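Local coordinates for protein putative methyltransferase (Porphyromonas gingivalis, PDB 3LL7) that probably transfers a methyl group from S-adenosylmethionine to a substrate that has not been identified, at residues T95-L100 / I106-L111; E154-I159 / A195-P200; D190-A195 / Q220-V225. All coordinates share one frame; numbering follows the deposited sequence. Where two conformers were deposited one is given.

Interaction 1: residues T95-L100 / I106-L111; sequences TKVVDL and IDFIAL. With FMT (formic acid), chain D.
Asp99, on strand 96-99, and Phe108, in the first turn of helix 106-112, make the tighter half of this contact. Asp99 OD2 lies 3.5 Å from Phe108 CB, and Asp99 CB approaches Phe108 CD1 at 3.7 Å. The carboxylate and ring planes are 41° apart, so the two groups meet obliquely without stacking. The carboxylate leans out to the helix start because its CG stands anti to the backbone N (chi1 -178°). Its OD1 accepts from the N-H groups of Thr101 and Gly102, which fixes the rotation of the group. One water joins the remaining partners: it accepts from Phe108 N at 2.9 Å and lies within hydrogen-bonding distance of Asp99 OD2 and of O1 of a formic acid molecule. Asp107 N donates to the same formic acid O1 (3.2 Å) in a nearly straight bond. The formic acid probably came from the crystallisation liquor, yet its place is consistent with the S-adenosylmethionine region of class I methyltransferases, where a glycine-rich turn links the first strand to its helix. Packing is looser toward the other end, with Val97 CG2 4.4 Å from Phe108 CE1 and 4.3 Å from Leu111 CB. Strand and helix run almost antiparallel (173°), as expected within a beta-alpha-beta unit, their axes 9.4 Å apart at the closest. Strands 117-122 and 166-173 pair with strand 96-99, Ile135 of helix 125-138 touches Phe108, and Tyr168 of strand 166-173 packs against both Asp99 and Leu111.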
loop_
_atom_site.group_PDB
_atom_site.type_symbol
_atom_site.label_atom_id
_atom_site.label_comp_id
_atom_site.label_asym_id
_atom_site.label_seq_id
_atom_site.Cartn_x
_atom_site.Cartn_y
_atom_site.Cartn_z
ATOM N N THR A 95 1.685 -21.579 11.832
ATOM C CA THR A 95 0.330 -21.342 12.352
ATOM C C THR A 95 -0.763 -21.684 11.304
ATOM O O THR A 95 -0.455 -22.199 10.223
ATOM C CB THR A 95 0.165 -19.877 12.770
ATOM O OG1 THR A 95 0.664 -19.037 11.721
ATOM C CG2 THR A 95 0.924 -19.583 14.090
ATOM N N LYS A 96 -2.022 -21.398 11.657
ATOM C CA LYS A 96 -3.195 -21.607 10.808
ATOM C C LYS A 96 -3.791 -20.256 10.419
ATOM O O LYS A 96 -3.904 -19.363 11.264
ATOM C CB LYS A 96 -4.284 -22.390 11.561
ATOM C CG LYS A 96 -3.948 -23.834 11.944
ATOM C CD LYS A 96 -5.018 -24.429 12.870
ATOM C CE LYS A 96 -4.876 -23.939 14.311
ATOM N NZ LYS A 96 -5.634 -24.782 15.305
ATOM N N VAL A 97 -4.181 -20.106 9.152
ATOM C CA VAL A 97 -4.816 -18.871 8.671
ATOM C C VAL A 97 -6.089 -19.116 7.843
ATOM O O VAL A 97 -6.217 -20.118 7.166
ATOM C CB VAL A 97 -3.822 -17.983 7.839
ATOM C CG1 VAL A 97 -2.667 -17.472 8.727
ATOM C CG2 VAL A 97 -3.291 -18.752 6.641
ATOM N N VAL A 98 -7.032 -18.189 7.922
ATOM C CA VAL A 98 -8.174 -18.173 7.020
ATOM C C VAL A 98 -8.145 -16.821 6.306
ATOM O O VAL A 98 -8.023 -15.794 6.959
ATOM C CB VAL A 98 -9.522 -18.342 7.783
ATOM C CG1 VAL A 98 -10.733 -18.201 6.842
ATOM C CG2 VAL A 98 -9.578 -19.698 8.473
ATOM N N ASP A 99 -8.242 -16.837 4.977
ATOM C CA ASP A 99 -8.421 -15.626 4.178
ATOM C C ASP A 99 -9.861 -15.585 3.653
ATOM O O ASP A 99 -10.230 -16.393 2.796
ATOM C CB ASP A 99 -7.422 -15.658 3.019
ATOM C CG ASP A 99 -7.481 -14.428 2.137
ATOM O OD1 ASP A 99 -8.461 -13.655 2.159
ATOM O OD2 ASP A 99 -6.491 -14.233 1.401
ATOM N N LEU A 100 -10.648 -14.640 4.165
ATOM C CA LEU A 100 -12.095 -14.574 3.944
ATOM C C LEU A 100 -12.495 -14.005 2.603
ATOM O O LEU A 100 -13.645 -14.212 2.155
ATOM C CB LEU A 100 -12.763 -13.721 5.018
ATOM C CG LEU A 100 -12.678 -14.155 6.483
ATOM C CD1 LEU A 100 -13.460 -13.146 7.318
ATOM C CD2 LEU A 100 -13.198 -15.578 6.742
ATOM N N ILE A 106 -2.519 -13.404 -3.799
ATOM C CA ILE A 106 -1.163 -13.009 -3.433
ATOM C C ILE A 106 -0.999 -12.686 -1.943
ATOM O O ILE A 106 0.071 -12.931 -1.378
ATOM C CB ILE A 106 -0.624 -11.874 -4.297
ATOM C CG1 ILE A 106 0.881 -11.706 -4.044
ATOM C CG2 ILE A 106 -1.418 -10.608 -4.042
ATOM C CD1 ILE A 106 1.544 -10.650 -4.882
ATOM N N ASP A 107 -2.045 -12.152 -1.307
ATOM C CA ASP A 107 -2.016 -11.973 0.140
ATOM C C ASP A 107 -2.021 -13.349 0.827
ATOM O O ASP A 107 -1.260 -13.576 1.765
ATOM C CB ASP A 107 -3.196 -11.092 0.600
ATOM C CG ASP A 107 -3.025 -9.616 0.195
ATOM O OD1 ASP A 107 -1.886 -9.186 -0.036
ATOM O OD2 ASP A 107 -4.028 -8.877 0.121
ATOM N N PHE A 108 -2.867 -14.265 0.356
ATOM C CA PHE A 108 -2.955 -15.590 0.962
ATOM C C PHE A 108 -1.596 -16.263 0.862
ATOM O O PHE A 108 -1.125 -16.817 1.845
ATOM C CB PHE A 108 -3.985 -16.463 0.248
ATOM C CG PHE A 108 -4.123 -17.832 0.816
ATOM C CD1 PHE A 108 -4.754 -18.025 2.041
ATOM C CD2 PHE A 108 -3.689 -18.957 0.099
ATOM C CE1 PHE A 108 -4.934 -19.323 2.577
ATOM C CE2 PHE A 108 -3.855 -20.255 0.627
ATOM C CZ PHE A 108 -4.476 -20.433 1.873
ATOM N N ILE A 109 -0.958 -16.162 -0.303
ATOM C CA ILE A 109 0.382 -16.749 -0.507
ATOM C C ILE A 109 1.403 -16.141 0.483
ATOM O O ILE A 109 2.218 -16.870 1.068
ATOM C CB ILE A 109 0.861 -16.582 -1.981
ATOM C CG1 ILE A 109 -0.078 -17.337 -2.947
ATOM C CG2 ILE A 109 2.310 -17.058 -2.172
ATOM C CD1 ILE A 109 -0.035 -18.812 -2.790
ATOM N N ALA A 110 1.313 -14.825 0.703
ATOM C CA ALA A 110 2.233 -14.153 1.639
ATOM C C ALA A 110 2.010 -14.663 3.055
ATOM O O ALA A 110 2.967 -14.845 3.790
ATOM C CB ALA A 110 2.093 -12.636 1.587
ATOM N N LEU A 111 0.752 -14.887 3.430
ATOM C CA LEU A 111 0.433 -15.488 4.738
ATOM C C LEU A 111 0.975 -16.904 4.863
ATOM O O LEU A 111 1.497 -17.292 5.911
ATOM C CB LEU A 111 -1.070 -15.507 5.003
ATOM C CG LEU A 111 -1.869 -14.202 4.917
ATOM C CD1 LEU A 111 -3.329 -14.539 5.188
ATOM C CD2 LEU A 111 -1.351 -13.140 5.873
HETATM C C FMT D . -4.973 -10.426 -3.355
HETATM O O1 FMT D . -4.868 -11.393 -2.603
HETATM O O2 FMT D . -5.257 -10.527 -4.550
HETATM O O HOH W 1 -5.373 -13.415 -0.888
#

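Interaction 2: residues E154-I159 / A195-P200; sequences EYLPLI and ATELLP
Leu156 and Leu198 are the residues of nearest backbone approach, their CA atoms 8.6 Å apart, so the start of helix 156-162 and the later part of helix 191-198 meet through side chains and not through main-chain atoms. Leu156 divides its two methyls between two partners. Its CD2 reaches Leu198 CD1 at 4.2 Å, while its CD1 lies against the carboxylate end of Glu197, 3.7 Å from Glu197 OE2 and 3.8 Å from Glu197 OE1. Glu197 can span the gap because its CG is anti to the backbone N (chi1 -166°) and the chain continues extended beyond it, crossing Leu156 at about a right angle. On the more buried side, Leu198 CD2 meets Ile159 CG2 at 4.1 Å, again crosswise. Ile159 also packs on Ile121 of strand 117-122, which ties this side of the contact to the central sheet. No hydrogen bond crosses between the two segments. The polar partner of Glu197 is Lys160 of helix 156-162: OE2 forms a salt bridge with its NZ. The two helices are thus joined by apolar packing and by one ion pair, and the two adjoin, since Leu156 CD1 lies against the carboxylate that carries the pair.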
loop_
_atom_site.group_PDB
_atom_site.type_symbol
_atom_site.label_atom_id
_atom_site.label_comp_id
_atom_site.label_asym_id
_atom_site.label_seq_id
_atom_site.Cartn_x
_atom_site.Cartn_y
_atom_site.Cartn_z
ATOM N N GLU A 154 -21.184 -18.599 4.560
ATOM C CA GLU A 154 -21.732 -19.934 4.378
ATOM C C GLU A 154 -20.800 -20.991 4.978
ATOM O O GLU A 154 -21.175 -22.152 5.075
ATOM C CB GLU A 154 -22.048 -20.200 2.895
ATOM C CG GLU A 154 -23.275 -19.437 2.360
ATOM C CD GLU A 154 -24.576 -19.740 3.118
ATOM O OE1 GLU A 154 -24.911 -20.933 3.334
ATOM O OE2 GLU A 154 -25.283 -18.779 3.496
ATOM N N TYR A 155 -19.611 -20.582 5.421
ATOM C CA TYR A 155 -18.624 -21.509 5.979
ATOM C C TYR A 155 -18.244 -21.243 7.450
ATOM O O TYR A 155 -17.169 -21.668 7.926
ATOM C CB TYR A 155 -17.360 -21.478 5.127
ATOM C CG TYR A 155 -17.530 -21.972 3.704
ATOM C CD1 TYR A 155 -17.733 -23.326 3.428
ATOM C CD2 TYR A 155 -17.449 -21.079 2.630
ATOM C CE1 TYR A 155 -17.865 -23.779 2.112
ATOM C CE2 TYR A 155 -17.566 -21.520 1.312
ATOM C CZ TYR A 155 -17.778 -22.867 1.062
ATOM O OH TYR A 155 -17.895 -23.284 -0.251
ATOM N N LEU A 156 -19.110 -20.549 8.173
ATOM C CA LEU A 156 -18.785 -20.158 9.552
ATOM C C LEU A 156 -18.520 -21.341 10.493
ATOM O O LEU A 156 -17.550 -21.298 11.256
ATOM C CB LEU A 156 -19.810 -19.162 10.127
ATOM C CG LEU A 156 -19.876 -17.795 9.419
ATOM C CD1 LEU A 156 -21.131 -17.024 9.795
ATOM C CD2 LEU A 156 -18.627 -16.939 9.682
ATOM N N PRO A 157 -19.366 -22.416 10.441
ATOM C CA PRO A 157 -19.013 -23.585 11.254
ATOM C C PRO A 157 -17.623 -24.176 10.958
ATOM O O PRO A 157 -16.898 -24.500 11.906
ATOM C CB PRO A 157 -20.129 -24.613 10.918
ATOM C CG PRO A 157 -21.305 -23.760 10.560
ATOM C CD PRO A 157 -20.666 -22.604 9.766
ATOM N N LEU A 158 -17.253 -24.303 9.685
ATOM C CA LEU A 158 -15.919 -24.814 9.321
ATOM C C LEU A 158 -14.801 -23.895 9.833
ATOM O O LEU A 158 -13.788 -24.359 10.376
ATOM C CB LEU A 158 -15.783 -24.991 7.810
ATOM C CG LEU A 158 -14.437 -25.463 7.245
ATOM C CD1 LEU A 158 -14.298 -26.996 7.278
ATOM C CD2 LEU A 158 -14.298 -24.982 5.837
ATOM N N ILE A 159 -14.984 -22.597 9.652
ATOM C CA ILE A 159 -13.992 -21.626 10.171
ATOM C C ILE A 159 -13.834 -21.729 11.711
ATOM O O ILE A 159 -12.716 -21.768 12.227
ATOM C CB ILE A 159 -14.337 -20.191 9.766
ATOM C CG1 ILE A 159 -14.309 -20.032 8.242
ATOM C CG2 ILE A 159 -13.345 -19.202 10.413
ATOM C CD1 ILE A 159 -15.037 -18.796 7.743
ATOM N N ALA A 195 -16.132 -9.205 13.338
ATOM C CA ALA A 195 -15.271 -9.285 14.516
ATOM C C ALA A 195 -16.024 -9.819 15.737
ATOM O O ALA A 195 -15.505 -10.668 16.465
ATOM C CB ALA A 195 -14.624 -7.910 14.812
ATOM N N THR A 196 -17.254 -9.353 15.941
ATOM C CA THR A 196 -18.084 -9.864 17.038
ATOM C C THR A 196 -18.189 -11.390 16.965
ATOM O O THR A 196 -18.055 -12.087 17.975
ATOM C CB THR A 196 -19.514 -9.261 17.032
ATOM O OG1 THR A 196 -19.448 -7.855 16.763
ATOM C CG2 THR A 196 -20.196 -9.479 18.375
ATOM N N GLU A 197 -18.409 -11.902 15.761
ATOM C CA GLU A 197 -18.643 -13.319 15.584
ATOM C C GLU A 197 -17.358 -14.157 15.576
ATOM O O GLU A 197 -17.360 -15.295 16.065
ATOM C CB GLU A 197 -19.449 -13.569 14.311
ATOM C CG GLU A 197 -20.018 -14.975 14.257
ATOM C CD GLU A 197 -21.135 -15.143 13.251
ATOM O OE1 GLU A 197 -21.311 -14.269 12.371
ATOM O OE2 GLU A 197 -21.824 -16.177 13.335
ATOM N N LEU A 198 -16.278 -13.609 15.016
ATOM C CA LEU A 198 -15.068 -14.401 14.775
ATOM C C LEU A 198 -13.879 -14.190 15.721
ATOM O O LEU A 198 -13.051 -15.087 15.866
ATOM C CB LEU A 198 -14.637 -14.307 13.299
ATOM C CG LEU A 198 -15.591 -15.052 12.352
ATOM C CD1 LEU A 198 -15.264 -14.796 10.870
ATOM C CD2 LEU A 198 -15.600 -16.554 12.650
ATOM N N LEU A 199 -13.797 -13.040 16.384
ATOM C CA LEU A 199 -12.718 -12.834 17.369
ATOM C C LEU A 199 -12.590 -13.951 18.420
ATOM O O LEU A 199 -11.460 -14.302 18.791
ATOM C CB LEU A 199 -12.805 -11.459 18.040
ATOM C CG LEU A 199 -12.293 -10.302 17.188
ATOM C CD1 LEU A 199 -12.543 -8.966 17.884
ATOM C CD2 LEU A 199 -10.808 -10.505 16.886
ATOM N N PRO A 200 -13.734 -14.530 18.883
ATOM C CA PRO A 200 -13.643 -15.659 19.803
ATOM C C PRO A 200 -13.042 -16.949 19.229
ATOM O O PRO A 200 -12.816 -17.896 19.992
ATOM C CB PRO A 200 -15.109 -15.911 20.188
ATOM C CG PRO A 200 -15.779 -14.603 19.965
ATOM C CD PRO A 200 -15.136 -14.071 18.750
#

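Interaction 3: residues D190-A195 / Q220-V225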
loop_
_atom_site.group_PDB
_atom_site.type_symbol
_atom_site.label_atom_id
_atom_site.label_comp_id
_atom_site.label_asym_id
_atom_site.label_seq_id
_atom_site.Cartn_x
_atom_site.Cartn_y
_atom_site.Cartn_z
ATOM N N ASP A 190 -18.990 -6.279 6.318
ATOM C CA ASP A 190 -18.988 -5.334 7.440
ATOM C C ASP A 190 -18.110 -5.888 8.558
ATOM O O ASP A 190 -18.331 -6.998 9.036
ATOM C CB ASP A 190 -20.424 -5.076 7.925
ATOM C CG ASP A 190 -20.522 -3.943 8.952
ATOM O OD1 ASP A 190 -19.506 -3.311 9.304
ATOM O OD2 ASP A 190 -21.644 -3.699 9.434
ATOM N N LEU A 191 -17.102 -5.112 8.958
ATOM C CA LEU A 191 -16.069 -5.593 9.885
ATOM C C LEU A 191 -16.520 -5.719 11.335
ATOM O O LEU A 191 -15.950 -6.495 12.114
ATOM C CB LEU A 191 -14.828 -4.692 9.824
ATOM C CG LEU A 191 -14.051 -4.613 8.512
ATOM C CD1 LEU A 191 -12.889 -3.640 8.671
ATOM C CD2 LEU A 191 -13.547 -5.985 8.056
ATOM N N ILE A 192 -17.526 -4.940 11.706
ATOM C CA ILE A 192 -17.991 -4.936 13.084
ATOM C C ILE A 192 -18.735 -6.232 13.452
ATOM O O ILE A 192 -18.337 -6.898 14.409
ATOM C CB ILE A 192 -18.724 -3.615 13.439
ATOM C CG1 ILE A 192 -17.700 -2.465 13.385
ATOM C CG2 ILE A 192 -19.350 -3.701 14.819
ATOM C CD1 ILE A 192 -18.274 -1.077 13.087
ATOM N N PRO A 193 -19.773 -6.630 12.677
ATOM C CA PRO A 193 -20.375 -7.927 12.988
ATOM C C PRO A 193 -19.403 -9.097 12.783
ATOM O O PRO A 193 -19.467 -10.086 13.522
ATOM C CB PRO A 193 -21.550 -8.018 12.000
ATOM C CG PRO A 193 -21.834 -6.593 11.612
ATOM C CD PRO A 193 -20.481 -5.963 11.572
ATOM N N LEU A 194 -18.504 -8.974 11.803
ATOM C CA LEU A 194 -17.521 -10.017 11.520
ATOM C C LEU A 194 -16.646 -10.284 12.742
ATOM O O LEU A 194 -16.437 -11.436 13.126
ATOM C CB LEU A 194 -16.653 -9.602 10.324
ATOM C CG LEU A 194 -15.632 -10.555 9.687
ATOM C CD1 LEU A 194 -15.203 -9.978 8.345
ATOM C CD2 LEU A 194 -14.396 -10.802 10.555
ATOM N N ALA A 195 -16.132 -9.205 13.338
ATOM C CA ALA A 195 -15.271 -9.285 14.516
ATOM C C ALA A 195 -16.024 -9.819 15.737
ATOM O O ALA A 195 -15.505 -10.668 16.465
ATOM C CB ALA A 195 -14.624 -7.910 14.812
ATOM N N GLN A 220 -11.993 4.845 16.013
ATOM C CA GLN A 220 -13.228 5.075 16.769
ATOM C C GLN A 220 -14.276 3.989 16.521
ATOM O O GLN A 220 -15.119 3.746 17.377
ATOM C CB GLN A 220 -13.827 6.451 16.453
ATOM C CG GLN A 220 -13.038 7.628 17.003
ATOM C CD GLN A 220 -13.799 8.941 16.889
ATOM O OE1 GLN A 220 -14.132 9.388 15.789
ATOM N NE2 GLN A 220 -14.076 9.567 18.028
ATOM N N SER A 221 -14.218 3.335 15.362
ATOM C CA SER A 221 -15.297 2.414 14.940
ATOM C C SER A 221 -15.062 0.939 15.207
ATOM O O SER A 221 -16.011 0.162 15.297
ATOM C CB SER A 221 -15.616 2.580 13.458
ATOM O OG SER A 221 -15.827 3.935 13.132
ATOM N N LEU A 222 -13.804 0.538 15.280
ATOM C CA LEU A 222 -13.481 -0.868 15.426
ATOM C C LEU A 222 -13.148 -1.162 16.875
ATOM O O LEU A 222 -12.443 -0.388 17.526
ATOM C CB LEU A 222 -12.312 -1.246 14.507
ATOM C CG LEU A 222 -12.594 -1.235 13.001
ATOM C CD1 LEU A 222 -11.354 -1.623 12.212
ATOM C CD2 LEU A 222 -13.768 -2.159 12.636
ATOM N N LEU A 223 -13.666 -2.274 17.383
ATOM C CA LEU A 223 -13.351 -2.689 18.741
ATOM C C LEU A 223 -12.140 -3.621 18.723
ATOM O O LEU A 223 -11.896 -4.323 17.723
ATOM C CB LEU A 223 -14.561 -3.379 19.406
ATOM C CG LEU A 223 -15.714 -2.470 19.860
ATOM C CD1 LEU A 223 -16.900 -3.280 20.443
ATOM C CD2 LEU A 223 -15.243 -1.412 20.857
ATOM N N HIS A 224 -11.393 -3.601 19.832
ATOM C CA HIS A 224 -10.314 -4.556 20.114
ATOM C C HIS A 224 -9.095 -4.421 19.225
ATOM O O HIS A 224 -8.295 -5.355 19.130
ATOM C CB HIS A 224 -10.825 -6.010 20.098
ATOM C CG HIS A 224 -11.879 -6.264 21.127
ATOM N ND1 HIS A 224 -11.604 -6.284 22.477
ATOM C CD2 HIS A 224 -13.212 -6.471 21.009
ATOM C CE1 HIS A 224 -12.722 -6.510 23.147
ATOM N NE2 HIS A 224 -13.711 -6.630 22.279
ATOM N N VAL A 225 -8.937 -3.240 18.627
ATOM C CA VAL A 225 -7.773 -2.931 17.785
ATOM C C VAL A 225 -6.517 -2.884 18.650
ATOM O O VAL A 225 -6.509 -2.250 19.702
ATOM C CB VAL A 225 -7.965 -1.594 17.042
ATOM C CG1 VAL A 225 -6.670 -1.178 16.321
ATOM C CG2 VAL A 225 -9.087 -1.714 16.029
#
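Leu222 presents its CD2 methyl to two consecutive residues of helix 191-198, lying 3.9 Å from Leu191 CB and 4.0 Å from Ile192 CG1. Those two carbons are about 5.1 Å apart, so the methyl sits between Leu191 CB and the CG1 branch of Ile192 and does not meet either chain end-on. Leu222 has CG anti to its carbonyl carbon, beside the backbone N (chi1 -69°), which swings CD2 to the helix although the CB itself starts off to one side. Ile192 behaves alike: its CB is not aimed at the other segment, but the CG1-CD1 branch reaches that segment, crossing Leu222 obliquely. Ile192 CD1 comes to rest 3.4 Å from the carbonyl oxygen Ser221 O, and Ile192 CG1 is 3.7 Å from the same oxygen. These are van der Waals approaches of carbon to oxygen, and no hydrogen bond links the segments. In the fold, helix 191-198 belongs to the connection between the parallel neighbours 166-173 and 204-209 of the central mixed sheet, consistent with a class I methyltransferase-like fold, and Asp190 is its N-cap residue. The partner segment is the exit from helix 215-221: Leu222 is the first residue to leave helical geometry, with psi at 137°, and the chain then passes through His224 into strand 225-233. Burial differs across the contact. Leu191 and Leu222 are buried, and Leu191 also touches Leu209 of strand 204-209 together with Val169 and Pro171 of strand 166-173. Ile192, by contrast, is on the exposed flank, where it borders the end of helix 215-221. The Ser221 hydroxyl takes no part in this packing; OG is hydrogen-bonded to Asp217 O, one turn back in its own helix.

In the fold
Interactions 2 and 3 use successive parts of helix 191-198 and share Ala195; their centres are 14 Å apart, and Leu199 CD1 touches His224 CD2 at 4.1 Å. Leu100, just past the strand of interaction 1, joins both: its CD2 is 3.8 Å from Ile159 CD1 of interaction 2, and its CD1 is 3.8 Å from Leu194 CD1 of interaction 3. Centres of interactions 1 and 2 are 16 Å apart, those of 1 and 3 about 20 Å. The segments of interaction 1 flank the glycine-rich turn, and formic acid binds at the helix start, consistent with the probable cofactor site, whereas interactions 2 and 3 pack helices and a helix exit beside the same sheet.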